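Local structure of endoglucanase (Clostridium thermocellum, 2E0P) at the beta-D-glucopyranose site. The protein hydrolyses beta-1,4-glucan chains such as cellulose and xyloglucan, through a glycoside hydrolase family 44 catalytic domain that forms one part of a larger multidomain enzyme. Sequence-based numbering; all coordinates share one arbitrary frame.

The beta-D-glucopyranose site. Residues 45-47, 60, 63-64, 67, 69, 71, 185-186, 283, 285, 297, 359, 392. With BGC (beta-D-glucopyranose), chain B; BGC (beta-D-glucopyranose), chain C; BGC (beta-D-glucopyranose), chain D; BGC (beta-D-glucopyranose), chain E.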
# COMPACT_ATOMS: atom_id res chain seq x y z
N GLY A 45 7.17 3.01 -7.58
CA GLY A 45 6.98 2.26 -8.80
C GLY A 45 8.20 2.32 -9.70
O GLY A 45 9.19 2.99 -9.40
N ASN A 46 8.10 1.63 -10.83
CA ASN A 46 9.23 1.52 -11.75
C ASN A 46 9.95 2.80 -12.13
O ASN A 46 11.17 2.83 -12.14
CB ASN A 46 8.78 0.78 -13.02
CG ASN A 46 8.44 -0.67 -12.75
OD1 ASN A 46 8.72 -1.19 -11.67
ND2 ASN A 46 7.83 -1.33 -13.73
N ARG A 47 9.19 3.86 -12.42
CA ARG A 47 9.80 5.11 -12.84
C ARG A 47 10.66 5.81 -11.79
O ARG A 47 11.48 6.66 -12.13
CB ARG A 47 8.72 6.09 -13.33
CG ARG A 47 8.40 5.96 -14.81
CD ARG A 47 9.49 6.60 -15.66
NE ARG A 47 9.12 6.60 -17.08
CZ ARG A 47 9.74 7.33 -18.01
NH1 ARG A 47 10.76 8.11 -17.68
NH2 ARG A 47 9.33 7.27 -19.27
N ALA A 60 12.31 4.87 -18.11
CA ALA A 60 11.20 3.93 -18.15
C ALA A 60 11.62 2.48 -17.98
O ALA A 60 10.80 1.63 -17.63
CB ALA A 60 10.46 4.07 -19.49
N ASP A 63 9.68 -0.88 -19.30
CA ASP A 63 8.29 -0.45 -19.55
C ASP A 63 8.21 0.33 -20.85
O ASP A 63 7.14 0.36 -21.48
CB ASP A 63 7.74 0.40 -18.40
CG ASP A 63 7.39 -0.41 -17.18
OD1 ASP A 63 7.04 -1.61 -17.32
OD2 ASP A 63 7.44 0.15 -16.07
N TRP A 64 9.30 0.99 -21.24
CA TRP A 64 9.31 1.72 -22.50
C TRP A 64 10.68 2.00 -23.12
O TRP A 64 11.19 3.12 -23.08
CB TRP A 64 8.53 3.03 -22.42
CG TRP A 64 8.21 3.52 -23.82
CD1 TRP A 64 8.95 4.39 -24.57
CD2 TRP A 64 7.16 3.04 -24.67
NE1 TRP A 64 8.42 4.48 -25.84
CE2 TRP A 64 7.32 3.67 -25.93
CE3 TRP A 64 6.09 2.15 -24.50
CZ2 TRP A 64 6.46 3.43 -27.01
CZ3 TRP A 64 5.23 1.91 -25.58
CH2 TRP A 64 5.43 2.54 -26.82
N TYR A 67 13.83 4.43 -22.12
CA TYR A 67 13.86 5.86 -22.43
C TYR A 67 14.14 6.73 -21.21
O TYR A 67 13.51 6.55 -20.17
CB TYR A 67 12.51 6.30 -22.98
CG TYR A 67 12.37 6.33 -24.48
CD1 TYR A 67 12.71 5.23 -25.25
CD2 TYR A 67 11.82 7.44 -25.12
CE1 TYR A 67 12.49 5.22 -26.63
CE2 TYR A 67 11.60 7.45 -26.50
CZ TYR A 67 11.94 6.33 -27.24
OH TYR A 67 11.68 6.31 -28.60
N ASP A 69 13.69 10.43 -20.02
CA ASP A 69 12.93 11.59 -20.47
C ASP A 69 12.26 12.33 -19.34
O ASP A 69 12.57 12.12 -18.16
CB ASP A 69 11.87 11.15 -21.48
CG ASP A 69 10.95 10.08 -20.91
OD1 ASP A 69 10.65 10.14 -19.70
OD2 ASP A 69 10.53 9.19 -21.68
N TYR A 71 9.03 12.17 -18.52
CA TYR A 71 7.76 11.54 -18.15
C TYR A 71 7.20 11.93 -16.79
O TYR A 71 6.04 12.32 -16.69
CB TYR A 71 7.85 10.02 -18.22
CG TYR A 71 6.57 9.32 -17.80
CD1 TYR A 71 5.49 9.22 -18.66
CD2 TYR A 71 6.45 8.77 -16.52
CE1 TYR A 71 4.30 8.58 -18.27
CE2 TYR A 71 5.28 8.13 -16.11
CZ TYR A 71 4.21 8.04 -16.99
OH TYR A 71 3.05 7.40 -16.60
N ASN A 185 12.52 0.53 -5.31
CA ASN A 185 11.32 -0.21 -5.70
C ASN A 185 11.68 -1.58 -6.29
O ASN A 185 12.55 -1.67 -7.15
CB ASN A 185 10.59 0.61 -6.78
CG ASN A 185 9.33 -0.07 -7.30
OD1 ASN A 185 9.27 -0.56 -8.45
ND2 ASN A 185 8.31 -0.10 -6.47
N GLU A 186 11.02 -2.63 -5.81
CA GLU A 186 11.20 -3.98 -6.35
C GLU A 186 12.63 -4.34 -6.74
O GLU A 186 12.92 -4.62 -7.91
CB GLU A 186 10.25 -4.15 -7.54
CG GLU A 186 8.80 -3.89 -7.13
CD GLU A 186 7.76 -4.21 -8.19
OE1 GLU A 186 8.12 -4.36 -9.39
OE2 GLU A 186 6.57 -4.29 -7.83
N HIS A 283 4.68 -5.58 -1.97
CA HIS A 283 3.65 -5.38 -2.97
C HIS A 283 2.88 -6.71 -3.04
O HIS A 283 3.49 -7.78 -3.04
CB HIS A 283 4.26 -5.09 -4.34
CG HIS A 283 5.04 -3.81 -4.41
ND1 HIS A 283 5.06 -2.87 -3.39
CD2 HIS A 283 5.82 -3.31 -5.40
CE1 HIS A 283 5.83 -1.86 -3.76
NE2 HIS A 283 6.30 -2.10 -4.97
N TYR A 285 -0.03 -8.31 -5.42
CA TYR A 285 -1.01 -8.37 -6.50
C TYR A 285 -1.49 -9.81 -6.42
O TYR A 285 -0.73 -10.74 -6.67
CB TYR A 285 -0.33 -8.09 -7.84
CG TYR A 285 0.03 -6.64 -8.01
CD1 TYR A 285 -0.95 -5.70 -8.34
CD2 TYR A 285 1.34 -6.20 -7.84
CE1 TYR A 285 -0.63 -4.36 -8.51
CE2 TYR A 285 1.67 -4.84 -8.01
CZ TYR A 285 0.68 -3.94 -8.35
OH TYR A 285 0.99 -2.61 -8.59
N PHE A 297 -4.98 -7.83 -13.70
CA PHE A 297 -4.19 -7.81 -14.94
C PHE A 297 -4.91 -8.45 -16.12
O PHE A 297 -4.71 -9.62 -16.43
CB PHE A 297 -2.84 -8.52 -14.74
CG PHE A 297 -2.04 -8.01 -13.58
CD1 PHE A 297 -2.16 -6.69 -13.15
CD2 PHE A 297 -1.14 -8.84 -12.92
CE1 PHE A 297 -1.41 -6.20 -12.09
CE2 PHE A 297 -0.38 -8.37 -11.86
CZ PHE A 297 -0.51 -7.05 -11.44
N GLU A 359 1.71 -1.53 -2.85
CA GLU A 359 1.09 -1.70 -4.17
C GLU A 359 0.20 -2.93 -4.08
O GLU A 359 0.60 -3.94 -3.49
CB GLU A 359 2.11 -1.92 -5.30
CG GLU A 359 2.82 -0.65 -5.76
CD GLU A 359 3.75 -0.91 -6.94
OE1 GLU A 359 3.43 -1.81 -7.75
OE2 GLU A 359 4.78 -0.21 -7.05
N TRP A 392 -2.57 0.53 -6.35
CA TRP A 392 -1.91 0.87 -7.61
C TRP A 392 -2.96 0.71 -8.71
O TRP A 392 -3.43 -0.40 -8.99
CB TRP A 392 -0.71 -0.03 -7.91
CG TRP A 392 0.00 0.38 -9.18
CD1 TRP A 392 -0.34 0.06 -10.47
CD2 TRP A 392 1.13 1.27 -9.28
NE1 TRP A 392 0.50 0.70 -11.36
CE2 TRP A 392 1.41 1.45 -10.65
CE3 TRP A 392 1.92 1.93 -8.33
CZ2 TRP A 392 2.46 2.27 -11.10
CZ3 TRP A 392 2.97 2.74 -8.77
CH2 TRP A 392 3.22 2.90 -10.15
C2 BGC B . 5.05 -1.72 -9.74
C3 BGC B . 4.86 -0.81 -10.97
C4 BGC B . 3.97 -1.51 -12.00
C5 BGC B . 2.82 -2.13 -11.24
C6 BGC B . 1.91 -2.80 -12.27
C1 BGC B . 4.75 -3.18 -10.08
O1 BGC B . 5.54 -3.84 -11.07
O2 BGC B . 6.30 -1.57 -9.07
O3 BGC B . 6.07 -0.24 -11.49
O4 BGC B . 3.44 -0.71 -13.08
O5 BGC B . 3.34 -3.17 -10.39
O6 BGC B . 0.70 -3.24 -11.65
C2 BGC C . 3.33 0.05 -15.35
C3 BGC C . 4.16 0.70 -16.46
C4 BGC C . 4.56 2.12 -16.07
C5 BGC C . 5.29 2.02 -14.74
C6 BGC C . 5.70 3.42 -14.29
C1 BGC C . 4.18 0.01 -14.08
O2 BGC C . 2.96 -1.28 -15.73
O3 BGC C . 3.41 0.70 -17.68
O4 BGC C . 5.44 2.67 -17.07
O5 BGC C . 4.56 1.34 -13.69
O6 BGC C . 6.38 3.35 -13.04
C2 BGC D . 6.23 4.27 -18.66
C3 BGC D . 5.89 5.55 -19.42
C4 BGC D . 4.60 5.30 -20.22
C5 BGC D . 3.50 4.82 -19.29
C6 BGC D . 2.26 4.43 -20.10
C1 BGC D . 5.06 3.87 -17.76
O2 BGC D . 7.37 4.50 -17.82
O3 BGC D . 6.98 5.88 -20.28
O4 BGC D . 4.10 6.42 -20.98
O5 BGC D . 3.90 3.64 -18.58
O6 BGC D . 2.57 3.37 -21.01
C2 BGC E . 3.81 7.86 -22.80
C3 BGC E . 4.28 8.21 -24.21
C4 BGC E . 5.74 8.63 -24.13
C5 BGC E . 6.53 7.46 -23.55
C6 BGC E . 8.03 7.76 -23.48
C1 BGC E . 4.68 6.72 -22.26
O2 BGC E . 2.45 7.44 -22.87
O3 BGC E . 3.48 9.27 -24.74
O4 BGC E . 6.22 8.93 -25.45
O5 BGC E . 6.05 7.16 -22.23
O6 BGC E . 8.25 8.83 -22.57
O HOH W 1 8.65 2.55 -16.17
O HOH W 2 6.81 -4.13 -13.55
O HOH W 3 5.24 -2.80 -15.51
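Four beta-1,4-linked glucoses lie along the cleft of this retaining glycosidase, a trough that deepens towards its catalytic end. With O1 at the catalytic glutamates, they resemble a cellotetraose product in the glycone (minus) subsites. The sugars are partly occupied, and BGC (chain B) and BGC (chain E) are poorly ordered. BGC (chain B), the reducing end, is the most enclosed, with 201 of its 248 Å² hidden. Its floor is Trp392, the indole flat under C5, 3.8 Å from the five-membered ring's centroid, with Glu359, the family nucleophile, beside it. Glu359 accepts from O2 through the syn lone pair of OE2 (2.9 Å); its OE1, to which Tyr285 OH donates, lies beneath C1, nearly in line with the C1-O1 bond (172°). That suits backside attack, though the poor order and overly short OE1 contacts preclude firm conclusions. Glu186, the acid/base, walls the opposite side, taking O1 on the syn lone pair of OE1 (3.1 Å). Asn46 and Arg47 build the long side wall: their backbone N atoms donate to O3 of BGC (chain B) at 2.8 Å and O6 of BGC (chain C) at 2.9 Å. Asn46 ND2 runs almost straight (171°) to Asp63 OD2, steadying this carboxylate as a lid over C3 and C5 of BGC (chain C). Arg47 grips BGC (chain D) side-on, NE to O2 (2.8 Å) and NH2 to O3 (2.9 Å); its guanidinium is sandwiched between Ala60 N and Tyr71 CB and salt-bridged to Asp69 OD1, which also accepts from Tyr71 N. Tyr71 floors BGC (chain D), whereas Trp64 roofs BGC (chain E), whose O6 donates to Asp69 OD2. This non-reducing end appears most open, with 94 of 233 Å² hidden. Glu186 and Glu359 follow strands 180-183 and 354-358 of the TIM-like barrel, so the cleft crosses its C-terminal strand ends.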